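Local coordinates for Lpg0393 helical bundle domain-containing protein (Legionella pneumophila subsp. pneumophila str. Philadelphia 1, PDB 4R0G) that probably acts as a guanine-nucleotide exchange factor for the Rab GTPases Rab5, Rab21 and Rab22, using a Vps9-like domain, at residues 174-178 / 240-244. Numbering follows the deposited sequence.
Sequences LIEDY and FLKKI
Two α-helical turns, 174-178 and 240-244, run antiparallel with a signed crossing angle of -161°, their short axes 10.6 Å apart at closest approach. The backbone hydrogen bonds Y178 N to L174 O and I244 N to F240 O are both 2.9 Å. In register, Y178 lies level with F240 (CA-CA 6.5 Å) and I175 with I244 (CA-CA 7.6 Å). The aromatic pair interlocks through backbone and β-carbons: with Y178 in chi1 t and F240 in m, the rings lie at 5° to each other but slide apart (centroids 5.2 Å), so they barely overlap. Instead, Y178 CA sits 4.1 Å from the F240 ring centroid and F240 CB 4.1 Å from that of Y178, two reciprocal CH-pi contacts. This is antiparallel helix packing within the C-terminal helical bundle, joining helix 155-183 to helix 235-244; helices 193-208 and 215-229 pack against I175 and I244, respectively. Apolar contacts fill the remainder: I175 CG1 to I244 CD1 3.6 Å, Y178 CE2 to L241 CD2 3.7 Å, L174 CD1 to F240 CD1 3.9 Å, and L174 CD2 to K243 CB 3.8 Å. Y178 OH hydrogen-bonds E237, on helix 235-244, whereas the D177 carboxylate leads away to the backbone amides of E74 and S75 of the second subunit.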
loop_
_atom_site.group_PDB
_atom_site.type_symbol
_atom_site.label_atom_id
_atom_site.label_comp_id
_atom_site.label_asym_id
_atom_site.label_seq_id
_atom_site.Cartn_x
_atom_site.Cartn_y
_atom_site.Cartn_z
ATOM N N LEU A 174 -0.469 4.628 9.487
ATOM C CA LEU A 174 0.546 4.481 10.522
ATOM C C LEU A 174 -0.119 4.188 11.852
ATOM O O LEU A 174 0.351 3.341 12.608
ATOM C CB LEU A 174 1.375 5.759 10.641
ATOM C CG LEU A 174 2.546 5.785 11.636
ATOM C CD1 LEU A 174 3.659 4.891 11.184
ATOM C CD2 LEU A 174 3.076 7.198 11.834
ATOM N N ILE A 175 -1.226 4.895 12.108
ATOM C CA ILE A 175 -1.945 4.836 13.383
ATOM C C ILE A 175 -2.624 3.493 13.554
ATOM O O ILE A 175 -2.733 2.971 14.664
ATOM C CB ILE A 175 -2.947 6.011 13.547
ATOM C CG1 ILE A 175 -2.184 7.306 13.796
ATOM C CG2 ILE A 175 -3.860 5.800 14.732
ATOM C CD1 ILE A 175 -3.023 8.529 13.637
ATOM N N GLU A 176 -3.054 2.919 12.443
ATOM C CA GLU A 176 -3.637 1.592 12.473
ATOM C C GLU A 176 -2.531 0.589 12.871
ATOM O O GLU A 176 -2.755 -0.340 13.652
ATOM C CB GLU A 176 -4.281 1.279 11.106
ATOM C CG GLU A 176 -5.684 0.702 11.164
ATOM C CD GLU A 176 -6.763 1.682 11.657
ATOM O OE1 GLU A 176 -7.099 2.644 10.915
ATOM O OE2 GLU A 176 -7.307 1.466 12.776
ATOM N N ASP A 177 -1.322 0.811 12.368
ATOM C CA ASP A 177 -0.227 -0.117 12.607
ATOM C C ASP A 177 0.300 -0.000 14.030
ATOM O O ASP A 177 0.734 -0.989 14.634
ATOM C CB ASP A 177 0.892 0.066 11.565
ATOM C CG ASP A 177 0.525 -0.522 10.193
ATOM O OD1 ASP A 177 -0.258 -1.493 10.161
ATOM O OD2 ASP A 177 1.004 -0.033 9.139
ATOM N N TYR A 178 0.250 1.210 14.572
ATOM C CA TYR A 178 0.542 1.408 15.979
ATOM C C TYR A 178 -0.463 0.597 16.767
ATOM O O TYR A 178 -0.090 -0.199 17.620
ATOM C CB TYR A 178 0.410 2.886 16.313
ATOM C CG TYR A 178 0.667 3.285 17.755
ATOM C CD1 TYR A 178 1.183 2.389 18.684
ATOM C CD2 TYR A 178 0.389 4.579 18.178
ATOM C CE1 TYR A 178 1.404 2.771 19.999
ATOM C CE2 TYR A 178 0.607 4.972 19.484
ATOM C CZ TYR A 178 1.112 4.069 20.392
ATOM O OH TYR A 178 1.329 4.476 21.687
ATOM N N PHE A 240 6.525 5.627 16.966
ATOM C CA PHE A 240 5.187 5.979 16.501
ATOM C C PHE A 240 4.727 7.345 16.986
ATOM O O PHE A 240 4.379 8.190 16.169
ATOM C CB PHE A 240 4.166 4.915 16.899
ATOM C CG PHE A 240 4.310 3.631 16.143
ATOM C CD1 PHE A 240 4.038 3.581 14.794
ATOM C CD2 PHE A 240 4.709 2.469 16.786
ATOM C CE1 PHE A 240 4.164 2.393 14.095
ATOM C CE2 PHE A 240 4.836 1.274 16.089
ATOM C CZ PHE A 240 4.566 1.237 14.746
ATOM N N LEU A 241 4.716 7.564 18.298
ATOM C CA LEU A 241 4.322 8.861 18.818
ATOM C C LEU A 241 5.099 10.020 18.158
ATOM O O LEU A 241 4.549 11.091 17.887
ATOM C CB LEU A 241 4.534 8.913 20.327
ATOM C CG LEU A 241 3.733 7.941 21.167
ATOM C CD1 LEU A 241 3.895 8.297 22.630
ATOM C CD2 LEU A 241 2.285 7.987 20.753
ATOM N N LYS A 242 6.386 9.802 17.910
ATOM C CA LYS A 242 7.217 10.823 17.284
ATOM C C LYS A 242 6.669 11.170 15.910
ATOM O O LYS A 242 6.390 12.340 15.626
ATOM C CB LYS A 242 8.686 10.369 17.190
ATOM C CG LYS A 242 9.400 10.287 18.531
ATOM C CD LYS A 242 10.816 10.870 18.464
ATOM C CE LYS A 242 11.483 10.918 19.846
ATOM N NZ LYS A 242 12.784 11.664 19.845
ATOM N N LYS A 243 6.499 10.159 15.067
ATOM C CA LYS A 243 6.022 10.394 13.710
ATOM C C LYS A 243 4.616 11.031 13.690
ATOM O O LYS A 243 4.419 12.055 13.053
ATOM C CB LYS A 243 6.139 9.114 12.871
ATOM C CG LYS A 243 7.597 8.695 12.641
ATOM C CD LYS A 243 7.778 7.195 12.318
ATOM C CE LYS A 243 8.122 6.955 10.840
ATOM N NZ LYS A 243 8.248 5.496 10.488
ATOM N N ILE A 244 3.680 10.471 14.449
ATOM C CA ILE A 244 2.308 10.983 14.559
ATOM C C ILE A 244 2.155 12.496 14.819
ATOM O O ILE A 244 1.444 13.183 14.072
ATOM C CB ILE A 244 1.514 10.178 15.623
ATOM C CG1 ILE A 244 1.339 8.724 15.164
ATOM C CG2 ILE A 244 0.159 10.754 15.858
ATOM C CD1 ILE A 244 0.462 7.889 16.097
#